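PDB 3M0J: oxaloacetate acetyl hydrolase from Cryphonectria parasitica, which is a manganese-containing enzyme of the phosphoenolpyruvate phosphomutase family, built on a TIM-barrel fold. Local coordinates for residues Leu219-Glu224 and Ile245-Thr250; Ala167-Leu172 and Glu182-Ala187; Asp65-Gln70 and Leu127-Gly132. One frame throughout, in Å; residues are numbered along the deposited sequence.

Contact 1 of 3, residues Leu219-Glu224 and Ile245-Thr250. With CA (calcium ion), chain D; OAF (2,2-difluoro-3,3-dihydroxybutanedioic acid), chain B.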
loop_
_atom_site.group_PDB
_atom_site.type_symbol
_atom_site.label_atom_id
_atom_site.label_comp_id
_atom_site.label_asym_id
_atom_site.label_seq_id
_atom_site.Cartn_x
_atom_site.Cartn_y
_atom_site.Cartn_z
ATOM N N LEU A 219 22.156 -6.181 22.612
ATOM C CA LEU A 219 21.272 -7.143 21.969
ATOM C C LEU A 219 22.127 -8.031 21.081
ATOM O O LEU A 219 22.972 -7.542 20.347
ATOM C CB LEU A 219 20.244 -6.380 21.140
ATOM C CG LEU A 219 19.244 -7.168 20.296
ATOM C CD1 LEU A 219 18.054 -6.261 19.995
ATOM C CD2 LEU A 219 19.855 -7.700 19.005
ATOM N N LEU A 220 21.931 -9.337 21.186
ATOM C CA LEU A 220 22.675 -10.279 20.376
ATOM C C LEU A 220 21.813 -10.726 19.215
ATOM O O LEU A 220 20.697 -11.168 19.426
ATOM C CB LEU A 220 23.028 -11.490 21.229
ATOM C CG LEU A 220 23.666 -12.670 20.507
ATOM C CD1 LEU A 220 25.022 -12.235 19.908
ATOM C CD2 LEU A 220 23.839 -13.797 21.503
ATOM N N ASN A 221 22.321 -10.595 17.989
ATOM C CA ASN A 221 21.567 -11.031 16.817
ATOM C C ASN A 221 22.019 -12.413 16.342
ATOM O O ASN A 221 23.063 -12.565 15.694
ATOM C CB ASN A 221 21.690 -10.024 15.682
ATOM C CG ASN A 221 21.009 -10.496 14.408
ATOM O OD1 ASN A 221 20.115 -11.334 14.453
ATOM N ND2 ASN A 221 21.446 -9.978 13.268
ATOM N N SER A 222 21.239 -13.422 16.682
ATOM C CA SER A 222 21.537 -14.774 16.255
ATOM C C SER A 222 21.017 -14.960 14.841
ATOM O O SER A 222 19.837 -14.749 14.579
ATOM C CB SER A 222 20.878 -15.784 17.194
ATOM O OG SER A 222 21.157 -17.112 16.772
ATOM N N VAL A 223 21.903 -15.321 13.923
ATOM C CA VAL A 223 21.511 -15.543 12.535
ATOM C C VAL A 223 21.641 -17.024 12.232
ATOM O O VAL A 223 22.743 -17.541 12.115
ATOM C CB VAL A 223 22.368 -14.712 11.569
ATOM C CG1 VAL A 223 22.029 -15.042 10.123
ATOM C CG2 VAL A 223 22.143 -13.228 11.832
ATOM N N GLU A 224 20.505 -17.705 12.135
ATOM C CA GLU A 224 20.505 -19.153 11.978
ATOM C C GLU A 224 21.225 -19.559 10.704
ATOM O O GLU A 224 20.883 -19.090 9.619
ATOM C CB GLU A 224 19.080 -19.688 11.976
ATOM C CG GLU A 224 18.983 -21.186 11.657
ATOM C CD GLU A 224 19.584 -22.080 12.733
ATOM O OE1 GLU A 224 20.071 -21.576 13.768
ATOM O OE2 GLU A 224 19.557 -23.312 12.546
ATOM N N ILE A 245 17.756 -11.698 19.586
ATOM C CA ILE A 245 16.813 -11.880 18.485
ATOM C C ILE A 245 17.302 -13.008 17.597
ATOM O O ILE A 245 18.510 -13.259 17.494
ATOM C CB ILE A 245 16.599 -10.595 17.668
ATOM C CG1 ILE A 245 17.854 -10.220 16.873
ATOM C CG2 ILE A 245 16.196 -9.437 18.588
ATOM C CD1 ILE A 245 17.676 -8.944 16.064
ATOM N N PHE A 246 16.354 -13.710 16.983
ATOM C CA PHE A 246 16.661 -14.871 16.167
ATOM C C PHE A 246 16.143 -14.595 14.776
ATOM O O PHE A 246 15.045 -14.994 14.416
ATOM C CB PHE A 246 16.031 -16.120 16.774
ATOM C CG PHE A 246 16.670 -16.526 18.062
ATOM C CD1 PHE A 246 17.636 -17.516 18.083
ATOM C CD2 PHE A 246 16.353 -15.871 19.238
ATOM C CE1 PHE A 246 18.263 -17.868 19.266
ATOM C CE2 PHE A 246 16.958 -16.224 20.423
ATOM C CZ PHE A 246 17.915 -17.219 20.439
ATOM N N SER A 247 16.954 -13.888 14.000
ATOM C CA SER A 247 16.502 -13.291 12.746
ATOM C C SER A 247 15.861 -14.248 11.750
ATOM O O SER A 247 14.893 -13.886 11.085
ATOM C CB SER A 247 17.666 -12.570 12.079
ATOM O OG SER A 247 17.971 -11.404 12.812
ATOM N N PHE A 248 16.417 -15.454 11.636
ATOM C CA PHE A 248 15.975 -16.424 10.630
ATOM C C PHE A 248 15.237 -17.611 11.234
ATOM O O PHE A 248 15.060 -18.642 10.575
ATOM C CB PHE A 248 17.153 -16.916 9.776
ATOM C CG PHE A 248 17.610 -15.905 8.771
ATOM C CD1 PHE A 248 17.295 -16.049 7.429
ATOM C CD2 PHE A 248 18.322 -14.787 9.174
ATOM C CE1 PHE A 248 17.701 -15.109 6.504
ATOM C CE2 PHE A 248 18.721 -13.835 8.255
ATOM C CZ PHE A 248 18.412 -13.997 6.913
ATOM N N ALA A 249 14.761 -17.442 12.460
ATOM C CA ALA A 249 14.129 -18.534 13.219
ATOM C C ALA A 249 12.866 -19.105 12.566
ATOM O O ALA A 249 12.494 -20.257 12.806
ATOM C CB ALA A 249 13.811 -18.071 14.642
ATOM N N THR A 250 12.185 -18.294 11.770
ATOM C CA THR A 250 10.971 -18.760 11.110
ATOM C C THR A 250 11.119 -18.831 9.577
ATOM O O THR A 250 10.586 -19.738 8.937
ATOM C CB THR A 250 9.708 -17.940 11.530
ATOM O OG1 THR A 250 9.836 -16.576 11.118
ATOM C CG2 THR A 250 9.526 -17.967 13.048
HETATM CA CA CA D . 21.145 -24.813 11.914
HETATM O O2 OAF B . 16.854 -10.151 9.987
HETATM C C1 OAF B . 17.443 -9.164 9.672
HETATM O O1 OAF B . 16.965 -8.360 8.646
HETATM C C2 OAF B . 18.842 -8.870 10.221
HETATM O O4 OAF B . 18.899 -9.183 11.598
HETATM O O3 OAF B . 19.123 -7.505 10.080
HETATM C C3 OAF B . 19.819 -9.745 9.395
HETATM F F1 OAF B . 19.781 -11.033 9.859
HETATM F F2 OAF B . 19.507 -9.759 8.066
HETATM C C4 OAF B . 21.223 -9.172 9.514
HETATM O O5 OAF B . 21.617 -8.377 8.718
HETATM O O6 OAF B . 22.056 -9.723 10.485
HETATM O O HOH W 1 17.962 -17.067 13.882
HETATM O O HOH W 2 20.714 -26.550 13.555
HETATM O O HOH W 3 22.747 -23.936 13.395
#
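Asn221 pairs with Ile245 and Ser222 with Phe246 in parallel beta bridges: Ile245 N donates to Leu220 O, Ser222 N to Ile245 O (2.9 Å), and Ser247 N, just past its strand, to Ser222 O (3.1 Å). Ser222 O also accepts a hydrogen bond from a water, which in turn accepts from Phe248 N (3.2 Å) and weakly from Glu224 N, bridging the two strand ends. Ser247 OG works in both directions, donating to Asn221 OD1 (2.7 Å) from 28° outside the amide plane and accepting from O4 of the bound 2,2-difluoro-3,3-dihydroxybutanedioic acid (2.7 Å). With CG trans to its own N (chi1 176°), the Asn221 amide reaches the ligand, where ND2 bonds O6 weakly while also serving Glu198. Val223 lies alongside Phe248, CG1 to CD2 3.8 Å. Glu224 OE2 turns to a calcium ion (2.3 Å), shared with two waters, Asn225, and Thr273 and Asp275 of the second subunit. Strands 219-222 and 243-246 are joined through helix 233-239 as a beta-alpha-beta unit; backbone bonds continue from Phe246 to Cys29 in strand 27-32 and from Leu219 to Gly195 in strand 194-197, consistent with a closed barrel.

Contact 2 of 3, residues Ala167-Leu172 and Glu182-Ala187. With OAF (2,2-difluoro-3,3-dihydroxybutanedioic acid), chain B.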
loop_
_atom_site.group_PDB
_atom_site.type_symbol
_atom_site.label_atom_id
_atom_site.label_comp_id
_atom_site.label_asym_id
_atom_site.label_seq_id
_atom_site.Cartn_x
_atom_site.Cartn_y
_atom_site.Cartn_z
ATOM N N ALA A 167 20.983 0.797 18.665
ATOM C CA ALA A 167 22.033 1.228 17.760
ATOM C C ALA A 167 22.823 0.020 17.299
ATOM O O ALA A 167 23.509 -0.623 18.089
ATOM C CB ALA A 167 22.962 2.234 18.455
ATOM N N ARG A 168 22.717 -0.283 16.014
ATOM C CA ARG A 168 23.427 -1.408 15.438
ATOM C C ARG A 168 24.643 -0.905 14.683
ATOM O O ARG A 168 24.557 0.074 13.946
ATOM C CB ARG A 168 22.501 -2.160 14.485
ATOM C CG ARG A 168 23.236 -3.156 13.592
ATOM C CD ARG A 168 22.239 -4.015 12.791
ATOM N NE ARG A 168 22.885 -4.603 11.613
ATOM C CZ ARG A 168 22.335 -5.561 10.868
ATOM N NH1 ARG A 168 21.147 -6.084 11.201
ATOM N NH2 ARG A 168 22.972 -6.002 9.788
ATOM N N THR A 169 25.774 -1.582 14.864
ATOM C CA THR A 169 26.938 -1.313 14.025
ATOM C C THR A 169 27.362 -2.539 13.240
ATOM O O THR A 169 27.530 -3.631 13.789
ATOM C CB THR A 169 28.154 -0.738 14.800
ATOM O OG1 THR A 169 29.216 -0.492 13.868
ATOM C CG2 THR A 169 28.641 -1.724 15.855
ATOM N N ASP A 170 27.515 -2.325 11.938
ATOM C CA ASP A 170 27.985 -3.329 10.998
ATOM C C ASP A 170 29.467 -3.151 10.695
ATOM O O ASP A 170 29.966 -3.678 9.703
ATOM C CB ASP A 170 27.171 -3.189 9.722
ATOM C CG ASP A 170 25.823 -3.850 9.847
ATOM O OD1 ASP A 170 25.782 -5.083 9.719
ATOM O OD2 ASP A 170 24.823 -3.162 10.118
ATOM N N ALA A 171 30.164 -2.407 11.552
ATOM C CA ALA A 171 31.537 -1.992 11.266
ATOM C C ALA A 171 32.589 -3.072 11.487
ATOM O O ALA A 171 33.731 -2.921 11.054
ATOM C CB ALA A 171 31.889 -0.754 12.081
ATOM N N LEU A 172 32.220 -4.164 12.147
ATOM C CA LEU A 172 33.213 -5.185 12.476
ATOM C C LEU A 172 33.892 -5.698 11.209
ATOM O O LEU A 172 35.124 -5.739 11.126
ATOM C CB LEU A 172 32.588 -6.334 13.271
ATOM C CG LEU A 172 33.566 -7.412 13.743
ATOM C CD1 LEU A 172 34.658 -6.786 14.589
ATOM C CD2 LEU A 172 32.851 -8.513 14.511
ATOM N N GLU A 182 33.573 1.911 19.905
ATOM C CA GLU A 182 33.516 3.368 19.917
ATOM C C GLU A 182 32.236 3.907 19.301
ATOM O O GLU A 182 31.658 4.883 19.801
ATOM C CB GLU A 182 34.733 3.966 19.212
ATOM C CG GLU A 182 36.038 3.431 19.754
ATOM C CD GLU A 182 37.091 4.498 19.877
ATOM N N ARG A 183 31.787 3.279 18.220
ATOM C CA ARG A 183 30.527 3.682 17.600
ATOM C C ARG A 183 29.372 3.470 18.559
ATOM O O ARG A 183 28.487 4.310 18.661
ATOM C CB ARG A 183 30.281 2.921 16.288
ATOM C CG ARG A 183 31.004 3.530 15.102
ATOM C CD ARG A 183 30.917 2.689 13.828
ATOM N NE ARG A 183 31.847 3.244 12.855
ATOM C CZ ARG A 183 31.524 3.644 11.630
ATOM N NH1 ARG A 183 30.279 3.510 11.179
ATOM N NH2 ARG A 183 32.468 4.170 10.853
ATOM N N LEU A 184 29.383 2.342 19.267
ATOM C CA LEU A 184 28.301 2.038 20.209
ATOM C C LEU A 184 28.304 2.972 21.411
ATOM O O LEU A 184 27.247 3.437 21.855
ATOM C CB LEU A 184 28.367 0.573 20.653
ATOM C CG LEU A 184 27.989 -0.459 19.581
ATOM C CD1 LEU A 184 28.307 -1.856 20.092
ATOM C CD2 LEU A 184 26.525 -0.349 19.151
ATOM N N ARG A 185 29.494 3.293 21.924
ATOM C CA ARG A 185 29.606 4.272 22.989
ATOM C C ARG A 185 29.093 5.627 22.554
ATOM O O ARG A 185 28.403 6.297 23.311
ATOM C CB ARG A 185 31.058 4.423 23.446
ATOM C CG ARG A 185 31.573 3.206 24.151
ATOM C CD ARG A 185 32.933 3.437 24.766
ATOM N NE ARG A 185 33.302 2.277 25.564
ATOM C CZ ARG A 185 34.535 1.809 25.677
ATOM N NH1 ARG A 185 35.532 2.413 25.039
ATOM N NH2 ARG A 185 34.762 0.736 26.427
ATOM N N ALA A 186 29.466 6.042 21.348
ATOM C CA ALA A 186 28.990 7.309 20.819
ATOM C C ALA A 186 27.482 7.303 20.678
ATOM O O ALA A 186 26.816 8.272 21.049
ATOM C CB ALA A 186 29.639 7.615 19.483
ATOM N N ALA A 187 26.949 6.208 20.143
ATOM C CA ALA A 187 25.508 6.082 19.956
ATOM C C ALA A 187 24.775 6.137 21.298
ATOM O O ALA A 187 23.729 6.775 21.417
ATOM C CB ALA A 187 25.170 4.796 19.188
HETATM O O2 OAF B . 16.854 -10.151 9.987
HETATM C C1 OAF B . 17.443 -9.164 9.672
HETATM O O1 OAF B . 16.965 -8.360 8.646
HETATM C C2 OAF B . 18.842 -8.870 10.221
HETATM O O4 OAF B . 18.899 -9.183 11.598
HETATM O O3 OAF B . 19.123 -7.505 10.080
HETATM C C3 OAF B . 19.819 -9.745 9.395
HETATM F F1 OAF B . 19.781 -11.033 9.859
HETATM F F2 OAF B . 19.507 -9.759 8.066
HETATM C C4 OAF B . 21.223 -9.172 9.514
HETATM O O5 OAF B . 21.617 -8.377 8.718
HETATM O O6 OAF B . 22.056 -9.723 10.485
#
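Ala167 meets the helix closely: its CB stands only 3.5 Å from Ala187 CB, tighter than an ordinary methyl contact, and its carbonyl O receives Leu184 CD2 at 3.2 Å. Arg168, next in sequence, leaves the strand on the side away from the helix. Its chain is extended from CG to NE, which carries the guanidinium to the bound 2,2-difluoro-3,3-dihydroxybutanedioic acid; there NH1 donates to O3 (2.7 Å) and NH2 to O5 (2.9 Å). Thr169 returns to the helix side. Its OG1, trans to the backbone N (chi1 -179°), lies against Arg183 CD, accepts from Ala171 N in an ST turn (3.2 Å) and bonds Asp124, while CG2 packs on Leu184 CG. Asp170 faces away again and holds Arg168 side-on: NE reaches OD2 (2.8 Å) from 26° outside the carboxylate plane, and NH2 meets the syn lone pair of OD1. Two bonds fix the guanidinium's rotation, and Lys137 adds a second partner to OD1. Ala171 CB then sits over one face of the Arg183 guanidinium, whose nitrogens pair with Glu179 and Asp124. Strand 167-169 and helix 182-187 run nearly antiparallel (164°), their axes 8.6 Å apart at closest. Such alternation, Ala167 and Thr169 under the outer helix and Arg168 toward the ligand, with Asp170 just past the strand holding it, is typical of a TIM-barrel strand near its C-terminal end.

Contact 3 of 3, residues Asp65-Gln70 and Leu127-Gly132. With OAF (2,2-difluoro-3,3-dihydroxybutanedioic acid), chain B.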
loop_
_atom_site.group_PDB
_atom_site.type_symbol
_atom_site.label_atom_id
_atom_site.label_comp_id
_atom_site.label_asym_id
_atom_site.label_seq_id
_atom_site.Cartn_x
_atom_site.Cartn_y
_atom_site.Cartn_z
ATOM N N ASP A 65 17.889 -9.443 0.634
ATOM C CA ASP A 65 18.040 -8.359 1.604
ATOM C C ASP A 65 19.104 -7.390 1.100
ATOM O O ASP A 65 20.227 -7.343 1.628
ATOM C CB ASP A 65 18.439 -8.977 2.943
ATOM C CG ASP A 65 18.476 -7.970 4.081
ATOM O OD1 ASP A 65 17.772 -6.940 4.028
ATOM O OD2 ASP A 65 19.214 -8.239 5.040
ATOM N N LEU A 66 18.759 -6.643 0.048
ATOM C CA LEU A 66 19.711 -5.741 -0.596
ATOM C C LEU A 66 19.134 -4.328 -0.717
ATOM O O LEU A 66 19.196 -3.715 -1.788
ATOM C CB LEU A 66 20.070 -6.267 -1.993
ATOM C CG LEU A 66 20.849 -7.589 -2.052
ATOM C CD1 LEU A 66 21.085 -8.005 -3.501
ATOM C CD2 LEU A 66 22.170 -7.477 -1.315
ATOM N N ALA A 67 18.564 -3.823 0.371
ATOM C CA ALA A 67 17.982 -2.485 0.382
ATOM C C ALA A 67 16.858 -2.352 -0.643
ATOM O O ALA A 67 16.705 -1.315 -1.295
ATOM C CB ALA A 67 19.057 -1.439 0.120
ATOM N N ILE A 68 16.064 -3.402 -0.776
ATOM C CA ILE A 68 14.954 -3.412 -1.732
ATOM C C ILE A 68 13.645 -3.044 -1.033
ATOM O O ILE A 68 12.831 -2.274 -1.568
ATOM C CB ILE A 68 14.859 -4.783 -2.448
ATOM C CG1 ILE A 68 16.042 -4.928 -3.423
ATOM C CG2 ILE A 68 13.521 -4.931 -3.172
ATOM C CD1 ILE A 68 16.238 -6.326 -3.971
ATOM N N ALA A 69 13.446 -3.570 0.168
ATOM C CA ALA A 69 12.350 -3.094 0.999
ATOM C C ALA A 69 12.712 -1.707 1.506
ATOM O O ALA A 69 13.845 -1.462 1.916
ATOM C CB ALA A 69 12.111 -4.035 2.172
ATOM N N GLN A 70 11.749 -0.795 1.456
ATOM C CA GLN A 70 11.977 0.560 1.925
ATOM C C GLN A 70 10.973 0.860 3.025
ATOM O O GLN A 70 10.333 -0.055 3.539
ATOM C CB GLN A 70 11.862 1.544 0.759
ATOM C CG GLN A 70 12.879 1.250 -0.355
ATOM C CD GLN A 70 12.898 2.316 -1.431
ATOM O OE1 GLN A 70 11.886 2.576 -2.081
ATOM N NE2 GLN A 70 14.057 2.937 -1.630
ATOM N N LEU A 127 23.625 3.438 2.512
ATOM C CA LEU A 127 22.224 3.300 2.159
ATOM C C LEU A 127 21.947 2.111 1.249
ATOM O O LEU A 127 20.922 1.448 1.382
ATOM C CB LEU A 127 21.702 4.581 1.511
ATOM C CG LEU A 127 21.479 5.754 2.462
ATOM C CD1 LEU A 127 21.032 6.982 1.670
ATOM C CD2 LEU A 127 20.445 5.395 3.518
ATOM N N THR A 128 22.852 1.854 0.320
ATOM C CA THR A 128 22.754 0.652 -0.495
ATOM C C THR A 128 23.315 -0.527 0.310
ATOM O O THR A 128 24.370 -1.072 -0.005
ATOM C CB THR A 128 23.489 0.824 -1.829
ATOM O OG1 THR A 128 24.840 1.234 -1.588
ATOM C CG2 THR A 128 22.805 1.896 -2.660
ATOM N N LYS A 129 22.581 -0.900 1.356
ATOM C CA LYS A 129 23.009 -1.891 2.353
ATOM C C LYS A 129 22.823 -3.347 1.914
ATOM O O LYS A 129 22.341 -3.634 0.817
ATOM C CB LYS A 129 22.236 -1.671 3.653
ATOM C CG LYS A 129 20.739 -1.919 3.494
ATOM C CD LYS A 129 20.087 -2.326 4.796
ATOM C CE LYS A 129 20.449 -3.769 5.176
ATOM N NZ LYS A 129 20.091 -4.014 6.608
ATOM N N ARG A 130 23.186 -4.266 2.803
ATOM C CA ARG A 130 23.071 -5.694 2.527
ATOM C C ARG A 130 23.014 -6.464 3.835
ATOM O O ARG A 130 23.447 -5.960 4.876
ATOM C CB ARG A 130 24.247 -6.193 1.672
ATOM C CG ARG A 130 25.598 -6.232 2.385
ATOM C CD ARG A 130 26.733 -6.522 1.395
ATOM N NE ARG A 130 26.815 -5.502 0.346
ATOM C CZ ARG A 130 27.583 -5.590 -0.738
ATOM N NH1 ARG A 130 28.353 -6.656 -0.933
ATOM N NH2 ARG A 130 27.582 -4.608 -1.634
ATOM N N CYS A 131 22.476 -7.682 3.788
ATOM C CA CYS A 131 22.433 -8.537 4.975
ATOM C C CYS A 131 23.799 -8.524 5.668
ATOM O O CYS A 131 24.832 -8.661 5.011
ATOM C CB CYS A 131 22.064 -9.966 4.572
ATOM S SG CYS A 131 22.137 -11.155 5.933
ATOM N N GLY A 132 23.801 -8.359 6.991
ATOM C CA GLY A 132 25.030 -8.167 7.743
ATOM C C GLY A 132 26.005 -9.332 7.706
ATOM O O GLY A 132 27.154 -9.202 8.117
HETATM O O2 OAF B . 16.854 -10.151 9.987
HETATM C C1 OAF B . 17.443 -9.164 9.672
HETATM O O1 OAF B . 16.965 -8.360 8.646
HETATM C C2 OAF B . 18.842 -8.870 10.221
HETATM O O4 OAF B . 18.899 -9.183 11.598
HETATM O O3 OAF B . 19.123 -7.505 10.080
HETATM C C3 OAF B . 19.819 -9.745 9.395
HETATM F F1 OAF B . 19.781 -11.033 9.859
HETATM F F2 OAF B . 19.507 -9.759 8.066
HETATM C C4 OAF B . 21.223 -9.172 9.514
HETATM O O5 OAF B . 21.617 -8.377 8.718
HETATM O O6 OAF B . 22.056 -9.723 10.485
HETATM O O HOH W 4 17.160 -5.904 6.608
HETATM O O HOH W 5 19.804 -6.841 7.160
HETATM O O HOH W 6 22.405 -2.857 -1.765
#
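Asp65, Leu66 and Ala67 meet Lys129, Arg130 and Cys131 in a largely buried loop-to-loop contact; one loop links helices 53-61 and 71-82, the other follows strand 119-122. A single direct hydrogen bond crosses it, weakly, from Cys131 N to Asp65 O (3.1 Å), and the CA-H of Arg130 leans on the same oxygen. With CG trans to the backbone N (chi1 -174°), the Asp65 carboxylate is set beside Cys131, OD2 coming 3.4 Å from its CB. One water donates to Asp65 OD2 (2.6 Å) and to O5 of the bound 2,2-difluoro-3,3-dihydroxybutanedioic acid while accepting from Lys129 NZ (2.9 Å). It thus bridges Asp65 and Lys129, whose charged atoms OD1 and NZ stay 4.5 Å apart, beyond a salt bridge. The 127-132 loop carries the Lys-Arg-Cys-Gly-His sequence characteristic of the isocitrate lyase-like members of the superfamily, and Gly132 N donates to the same ligand O5 (2.8 Å). Lys129 NZ forms salt bridges with Glu123 and Asp96, its side chain about 4 Å from a manganese ion. Farther along, Ala67 CB rests on Lys129 CG (3.8 Å), next to the inverse gamma turn centred on Thr128. Leu66 CD2 touches Arg130 CB at a slant, and Phe303 of the second subunit packs on both residues.

In the fold
The three contacts meet at the bound 2,2-difluoro-3,3-dihydroxybutanedioic acid, although their centres lie 17 to 19 Å apart. Contacts 2 and 3 touch: Arg168 NH2 is 3.6 Å from Gly132 CA, and the two residues both donate to ligand O5. Contact 1 touches neither; its nearest atoms are about 4 Å from contact 2 and about 5 Å from contact 3. It supplies Asn221 and Ser247 to the ligand's O6 and O4. Contacts 1 and 2 reach the same barrel sheet, whereas contact 3 is made by loops, with Lys129 close to the manganese. Contacts 1 and 3 also both touch the second subunit, and contact 2 meets no other chain.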